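Local coordinates for antifreeze protein (Marinomonas primoryensis, PDB 3P4G) that binds ice, using a calcium-dependent right-handed beta-helix whose surface holds ordered, clathrate-like waters that anchor the protein to the crystal, at residues 40-43 with 44-48; 69-72 with 73-76; 261-264 with 265-269; 306-310 with 311-315. All coordinates share one frame; numbering follows the deposited sequence.

Contact 1. Residues 40-43 with 44-48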
# COMPACT_ATOMS: atom_id res chain seq x y z
N VAL A 40 -25.74 18.16 -2.40
CA VAL A 40 -26.60 17.38 -1.52
C VAL A 40 -26.05 17.47 -0.11
O VAL A 40 -24.89 17.12 0.11
CB VAL A 40 -26.72 15.92 -1.99
CG1 VAL A 40 -27.65 15.05 -1.01
CG2 VAL A 40 -27.26 15.89 -3.42
N ALA A 41 -26.88 17.94 0.84
CA ALA A 41 -26.48 18.05 2.23
C ALA A 41 -27.38 17.16 3.04
O ALA A 41 -28.61 17.40 3.07
CB ALA A 41 -26.63 19.53 2.72
N VAL A 42 -26.82 16.15 3.69
CA VAL A 42 -27.56 15.23 4.57
C VAL A 42 -27.03 15.37 6.01
O VAL A 42 -25.87 15.06 6.30
CB VAL A 42 -27.42 13.74 4.07
CG1 VAL A 42 -28.20 12.77 5.00
CG2 VAL A 42 -27.86 13.61 2.59
N THR A 43 -27.86 15.87 6.93
CA THR A 43 -27.39 16.06 8.32
C THR A 43 -27.46 14.74 9.11
O THR A 43 -26.80 14.61 10.14
CB THR A 43 -28.20 17.13 9.10
OG1 THR A 43 -29.57 16.77 9.07
CG2 THR A 43 -28.06 18.50 8.47
N GLY A 44 -28.25 13.77 8.64
CA GLY A 44 -28.35 12.47 9.30
C GLY A 44 -27.79 11.32 8.48
O GLY A 44 -26.79 11.47 7.78
N ASN A 45 -28.46 10.17 8.51
CA ASN A 45 -27.95 8.99 7.80
C ASN A 45 -28.52 8.89 6.36
O ASN A 45 -29.58 9.48 6.02
CB ASN A 45 -28.23 7.73 8.62
CG ASN A 45 -27.58 7.77 10.02
OD1 ASN A 45 -26.39 8.04 10.14
ND2 ASN A 45 -28.36 7.50 11.06
N VAL A 46 -27.77 8.17 5.52
CA VAL A 46 -28.24 7.74 4.21
C VAL A 46 -28.81 6.31 4.29
O VAL A 46 -28.07 5.36 4.49
CB VAL A 46 -27.12 7.87 3.15
CG1 VAL A 46 -27.48 7.17 1.82
CG2 VAL A 46 -26.79 9.35 2.92
N SER A 47 -30.13 6.17 4.12
CA SER A 47 -30.78 4.88 4.25
C SER A 47 -31.47 4.46 2.99
O SER A 47 -32.28 3.54 3.03
CB SER A 47 -31.81 4.91 5.39
OG SER A 47 -31.21 5.39 6.57
N ALA A 48 -31.15 5.12 1.87
CA ALA A 48 -31.58 4.61 0.53
C ALA A 48 -30.48 4.91 -0.46
O ALA A 48 -29.53 5.62 -0.15
CB ALA A 48 -32.87 5.29 0.06

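Contact 2. Residues 69-72 with 73-76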
# COMPACT_ATOMS: atom_id res chain seq x y z
N LEU A 69 -30.08 -2.46 1.33
CA LEU A 69 -30.21 -3.67 0.54
C LEU A 69 -30.18 -3.34 -0.95
O LEU A 69 -31.07 -2.66 -1.44
CB LEU A 69 -31.49 -4.45 0.90
CG LEU A 69 -31.65 -5.74 0.09
CD1 LEU A 69 -30.52 -6.75 0.43
CD2 LEU A 69 -33.03 -6.32 0.31
N VAL A 70 -29.13 -3.80 -1.63
CA VAL A 70 -29.00 -3.72 -3.10
C VAL A 70 -28.47 -5.05 -3.63
O VAL A 70 -27.98 -5.90 -2.85
CB VAL A 70 -28.13 -2.53 -3.56
CG1 VAL A 70 -28.78 -1.21 -3.14
CG2 VAL A 70 -26.69 -2.62 -3.00
N ALA A 71 -28.62 -5.29 -4.94
CA ALA A 71 -28.07 -6.52 -5.54
C ALA A 71 -26.54 -6.56 -5.36
O ALA A 71 -25.90 -5.57 -5.06
CB ALA A 71 -28.43 -6.59 -7.02
N ALA A 72 -25.95 -7.72 -5.57
CA ALA A 72 -24.53 -7.88 -5.43
C ALA A 72 -23.78 -6.85 -6.27
O ALA A 72 -24.14 -6.63 -7.40
CB ALA A 72 -24.14 -9.28 -5.83
N ASN A 73 -22.77 -6.19 -5.68
CA ASN A 73 -21.87 -5.23 -6.34
C ASN A 73 -22.50 -3.93 -6.80
O ASN A 73 -21.83 -3.12 -7.51
CB ASN A 73 -21.01 -5.84 -7.45
CG ASN A 73 -20.32 -7.10 -7.01
OD1 ASN A 73 -19.59 -7.07 -6.05
ND2 ASN A 73 -20.64 -8.24 -7.66
N VAL A 74 -23.75 -3.72 -6.39
CA VAL A 74 -24.44 -2.45 -6.69
C VAL A 74 -24.05 -1.36 -5.69
O VAL A 74 -23.91 -1.64 -4.51
CB VAL A 74 -25.97 -2.62 -6.76
CG1 VAL A 74 -26.66 -1.27 -6.93
CG2 VAL A 74 -26.33 -3.56 -7.93
N ALA A 75 -23.87 -0.12 -6.16
CA ALA A 75 -23.46 0.96 -5.25
C ALA A 75 -24.69 1.45 -4.49
O ALA A 75 -25.76 1.59 -5.09
CB ALA A 75 -22.85 2.16 -6.06
N VAL A 76 -24.55 1.73 -3.20
CA VAL A 76 -25.55 2.46 -2.45
C VAL A 76 -25.45 3.96 -2.79
O VAL A 76 -26.49 4.63 -3.06
CB VAL A 76 -25.39 2.22 -0.94
CG1 VAL A 76 -26.34 3.10 -0.14
CG2 VAL A 76 -25.63 0.69 -0.65

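Contact 3. Residues 261-264 with 265-269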
# COMPACT_ATOMS: atom_id res chain seq x y z
N LEU A 261 21.13 -5.22 -1.12
CA LEU A 261 20.46 -5.43 0.18
C LEU A 261 21.31 -4.78 1.27
O LEU A 261 22.48 -5.08 1.44
CB LEU A 261 20.30 -6.93 0.46
CG LEU A 261 19.76 -7.24 1.87
CD1 LEU A 261 18.33 -6.67 2.04
CD2 LEU A 261 19.68 -8.78 1.98
N ILE A 262 20.70 -3.84 1.96
CA ILE A 262 21.30 -3.22 3.13
C ILE A 262 20.63 -3.69 4.38
O ILE A 262 19.43 -3.52 4.56
CB ILE A 262 21.25 -1.69 3.04
CG1 ILE A 262 22.06 -1.24 1.82
CG2 ILE A 262 21.93 -1.00 4.29
CD1 ILE A 262 21.69 0.07 1.40
N VAL A 263 21.43 -4.28 5.27
CA VAL A 263 20.89 -4.83 6.52
C VAL A 263 21.59 -4.11 7.64
O VAL A 263 22.81 -4.25 7.83
CB VAL A 263 20.98 -6.40 6.55
CG1 VAL A 263 22.09 -6.89 5.76
CG2 VAL A 263 21.03 -6.99 7.92
N GLU A 264 20.81 -3.36 8.42
CA GLU A 264 21.43 -2.50 9.42
C GLU A 264 21.61 -3.16 10.81
O GLU A 264 22.24 -2.58 11.69
CB GLU A 264 20.64 -1.20 9.55
CG GLU A 264 20.55 -0.41 8.25
CD GLU A 264 19.87 0.95 8.42
OE1 GLU A 264 19.55 1.35 9.55
OE2 GLU A 264 19.65 1.66 7.41
N HIS A 265 21.02 -4.34 11.02
CA HIS A 265 21.00 -4.98 12.34
C HIS A 265 21.32 -6.50 12.19
O HIS A 265 22.00 -6.89 11.21
CB HIS A 265 19.64 -4.64 13.02
CG HIS A 265 19.73 -4.61 14.51
ND1 HIS A 265 19.77 -5.76 15.28
CD2 HIS A 265 19.88 -3.58 15.38
CE1 HIS A 265 19.91 -5.43 16.56
NE2 HIS A 265 19.94 -4.12 16.65
N GLU A 266 20.90 -7.33 13.12
CA GLU A 266 21.15 -8.77 13.08
C GLU A 266 20.56 -9.39 11.83
O GLU A 266 19.48 -9.00 11.38
CB GLU A 266 20.53 -9.46 14.31
CG GLU A 266 21.25 -9.13 15.60
CD GLU A 266 20.49 -9.56 16.83
OE1 GLU A 266 19.78 -10.58 16.80
OE2 GLU A 266 20.65 -8.87 17.85
N LEU A 267 21.26 -10.38 11.29
CA LEU A 267 20.79 -11.09 10.12
C LEU A 267 20.78 -12.60 10.38
O LEU A 267 21.84 -13.26 10.33
CB LEU A 267 21.66 -10.76 8.87
CG LEU A 267 21.20 -11.48 7.61
CD1 LEU A 267 19.77 -10.95 7.20
CD2 LEU A 267 22.21 -11.25 6.46
N HIS A 268 19.59 -13.12 10.71
CA HIS A 268 19.46 -14.56 10.97
C HIS A 268 18.79 -15.30 9.83
O HIS A 268 18.89 -16.54 9.77
CB HIS A 268 18.70 -14.80 12.27
CG HIS A 268 19.34 -14.14 13.45
ND1 HIS A 268 20.46 -14.65 14.06
CD2 HIS A 268 19.06 -12.98 14.08
CE1 HIS A 268 20.83 -13.85 15.05
NE2 HIS A 268 20.00 -12.83 15.08
N GLY A 269 18.10 -14.55 8.96
CA GLY A 269 17.22 -15.17 7.95
C GLY A 269 17.91 -15.55 6.66
O GLY A 269 19.12 -15.43 6.55
O HOH W 1 24.06 -6.19 9.36

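Contact 4. Residues 306-310 with 311-315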
# COMPACT_ATOMS: atom_id res chain seq x y z
N ILE A 306 30.23 -8.01 -0.88
CA ILE A 306 29.85 -8.04 0.53
C ILE A 306 30.68 -7.03 1.28
O ILE A 306 31.91 -7.13 1.32
CB ILE A 306 30.02 -9.45 1.22
CG1 ILE A 306 29.30 -10.54 0.42
CG2 ILE A 306 29.52 -9.39 2.70
CD1 ILE A 306 29.63 -12.02 0.96
N ARG A 307 30.00 -6.03 1.84
CA ARG A 307 30.68 -5.04 2.68
C ARG A 307 30.23 -5.26 4.13
O ARG A 307 29.08 -5.56 4.38
CB ARG A 307 30.33 -3.61 2.20
CG ARG A 307 30.88 -2.52 3.16
CD ARG A 307 30.71 -1.13 2.62
NE ARG A 307 31.48 -0.88 1.38
CZ ARG A 307 32.77 -0.58 1.32
NH1 ARG A 307 33.51 -0.47 2.43
NH2 ARG A 307 33.34 -0.35 0.14
N VAL A 308 31.16 -5.12 5.08
CA VAL A 308 30.80 -5.18 6.52
C VAL A 308 31.07 -3.82 7.14
O VAL A 308 31.39 -2.87 6.41
CB VAL A 308 31.49 -6.37 7.25
CG1 VAL A 308 31.01 -7.71 6.66
CG2 VAL A 308 33.02 -6.28 7.14
N SER A 309 30.94 -3.68 8.47
CA SER A 309 30.92 -2.31 9.03
C SER A 309 32.23 -1.56 8.87
O SER A 309 32.26 -0.31 8.80
CB SER A 309 30.53 -2.33 10.51
OG SER A 309 31.56 -2.95 11.25
N ASP A 310 33.33 -2.31 8.84
CA ASP A 310 34.66 -1.72 8.82
C ASP A 310 35.50 -2.18 7.62
O ASP A 310 36.74 -2.20 7.67
CB ASP A 310 35.39 -1.98 10.15
CG ASP A 310 35.62 -3.48 10.45
OD1 ASP A 310 34.99 -4.35 9.79
OD2 ASP A 310 36.46 -3.79 11.33
N GLY A 311 34.84 -2.58 6.54
CA GLY A 311 35.59 -2.87 5.30
C GLY A 311 34.89 -3.82 4.36
O GLY A 311 33.71 -4.06 4.51
N VAL A 312 35.63 -4.35 3.40
CA VAL A 312 35.09 -5.20 2.34
C VAL A 312 35.56 -6.64 2.57
O VAL A 312 36.75 -6.87 2.88
CB VAL A 312 35.59 -4.73 0.95
CG1 VAL A 312 35.18 -5.74 -0.14
CG2 VAL A 312 35.05 -3.34 0.64
N VAL A 313 34.66 -7.61 2.43
CA VAL A 313 35.03 -9.02 2.58
C VAL A 313 34.90 -9.84 1.31
O VAL A 313 35.46 -10.94 1.18
CB VAL A 313 34.35 -9.73 3.79
CG1 VAL A 313 34.82 -9.07 5.11
CG2 VAL A 313 32.84 -9.69 3.64
N LYS A 314 34.21 -9.27 0.32
CA LYS A 314 34.03 -9.97 -0.96
C LYS A 314 33.72 -9.00 -2.09
O LYS A 314 32.91 -8.10 -1.93
CB LYS A 314 32.91 -11.03 -0.86
CG LYS A 314 32.72 -11.81 -2.14
CD LYS A 314 31.70 -12.94 -2.02
CE LYS A 314 31.51 -13.66 -3.35
NZ LYS A 314 30.45 -14.73 -3.19
N GLY A 315 34.38 -9.15 -3.24
CA GLY A 315 33.98 -8.38 -4.40
C GLY A 315 34.38 -6.93 -4.33
O GLY A 315 35.40 -6.57 -3.70

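Contact 1. Residues 40-43 with 44-48
Val42 and Val46 meet across a bend that takes the chain out of strand 39-42, and the inner side of this bend is its close-packed part. Val42 CG1 lies 4.2 Å from Val46 CG2, one methyl branch against the other. The same branch also sits over the backbone of the bend: Val42 CG1 is 3.4 Å from Gly44 O and 3.7 Å from Asn45 O, so a single methyl touches both carbonyls and the next valine. Chi1 of Val42 is 180°, which sets CG1 opposite its own backbone N and beside the carbonyl carbon, the direction in which the chain folds round. Both valines are buried. Val42 packs on Phe25 of one neighbouring strand and on Ile61 of the other, and Val46 also rests on Ile61.

The outer side is looser and polar. Thr43 turns its CB away from the bend, although Thr43 CB still lies 3.4 Å from Gly44 N. Its OG1 is also near Gly44 N, but the angle is wrong for a bond; the hydroxyl is instead hydrogen-bonded to Asp26 OD1. Asn45 likewise sets off away, and its OD1 accepts the backbone N of Asn64. Ser47 OG bonds to Glu66 OE1, so the polar side is tied to residues before and after the bend in sequence. No hydrogen bond joins 40-43 to 44-48. Apolar branches turned inward and polar groups turned outward fit the corner of a coil in a right-handed beta-helix, here the calcium-binding one of this antifreeze protein.

Contact 2. Residues 69-72 with 73-76
Val70 and Val74 press together beneath a type II beta turn that runs from Ala71 to Val74. The shape is that of a small hook, and the bump that fills its hollow is Val70 CG2. Val70 CG2 lies 3.8 Å from Val74 CB and 3.3 Å from Val74 O. Val76 CG2, 4.2 Å from Val70 CG2, closes the inner end of the hollow. Chi1 of Val70 is -63°, placing CG2 between its own N and carbonyl carbon and aiming it into the concave side of the hook. The two valine side chains meet at a slant rather than alongside, with Val74 CG1 3.9 Å from Val70 CB.

Nearer the tip, a second and shallower fit is made by Ala71 CB, which meets Val74 CG2 at 3.8 Å. The two branches of Val74 are thus shared out: CG1 serves Val70 and CG2 serves Ala71. Val76, the buried member, also touches Val65 and Val68, and its backbone bonds to Leu50; Val70 also reaches Thr49. The hook is therefore seated on the earlier part of its own loop and on the preceding coil, while its tip is exposed.

At that tip Asn73 takes the third position of the turn with a positive phi of 68°, a conformation that asparagine tolerates well. Its CB sets off away from the hollow, though it still touches Ala72, and the backbone O of Asn73 accepts Lys95 NZ. The turn is closed by Val74 N, which donates to Ala71 O at 3.1 Å, approaching from above the carbonyl plane, 38° out of it.

Contact 3. Residues 261-264 with 265-269
Val263 and Leu267 join the end of strand 260-263 to the bend after it. Val263 CG2 lies 3.9 Å from Leu267 CB, the two side chains crossing at about a right angle, and the same methyl is 3.4 Å from His265 O. Both residues pack on Leu282 of the next strand, and Leu267 also touches Val300 of helix 294-300. The backbone of the bend is spanned by a water that donates to Val263 O (2.8 Å) and to His265 O (2.9 Å).

Glu264 can be followed outward. Glu264 CB stays close to the bend, 3.5 Å from His265 N. CG stands opposite the carbonyl carbon (chi1 -59°), and from there the chain runs extended, away from 265-269. At the tip OE1 is hydrogen-bonded to Gln243 NE2 and OE2 forms a salt bridge with Arg241 NH1, both residues lying one coil back. His265 sets its CB off away from 261-264, and its ring stacks with that of Phe284.

Farther along, His268 NE2 donates to Glu266 OE1 at 2.8 Å with an N-H...O angle of 169°. The oxygen lies in the imidazole plane but is met on its anti side. Glu264 thus ties the bend to the previous coil through Arg241, while the Glu266-His268 bond braces it from within, and the nearby carboxylate would probably favour the cationic form of His268.

Contact 4. Residues 306-310 with 311-315
Ile306 is clasped by two residues of the returning strand, Val313 and Lys314. Ile306 O accepts Val313 N at 3.0 Å and also Lys314 N in a longer bond at 3.3 Å, the latter on a lone pair in the carbonyl plane. Ile306 CG2, opposite the backbone N, presses on Val313 CG2 at 3.5 Å, tighter than usual. The other branch ends at Ile306 CD1, 3.7 Å from Lys314 CD. The lysine, anti at all four torsions, crosses the isoleucine at a slant before NZ reaches Phe303 O. On this same face Val308 CG2 meets Val313 CG1 at 3.9 Å.

On the other face, Arg307 starts extended and then bends at chi3 (-64°), which lays its guanidinium over Val312: Val312 CG2 sits 3.3 Å above the Arg307 guanidinium plane, toward the rim. Arg307 NE is held by Ala318 O. In the backbone, Val308 N donates to Gly311 O at 2.8 Å.

Gly311 has a phi of 156°, within backbone angles that by themselves call for glycine. A type I turn from Val308 to Gly311 and two residues opposite Ile306 identify an antiparallel beta hairpin with a classic bulge.

Overall arrangement
The four contacts follow one another along the chain without overlapping. Contacts 1 and 2 lie in successive coils near the N-terminal end of the beta-helix, their centres about 17 Å apart, and touch through Ala48 and Val76. Contacts 3 and 4 lie beyond the chain's centre, their centres about 14 Å apart; contacts 1 and 4 are about 64 Å apart between centres. Contacts 1 and 3 are corresponding bends, each leaving a strand of the same parallel face, and their recurrence reflects the repetitive coil. Contact 2 leads to strand 77-78 of the other face. Contact 4 ends the parallel succession with antiparallel strand 311-314. Calcium ions bind at the turns on the other edge of the coils, for example between strands 50-51 and 58-61.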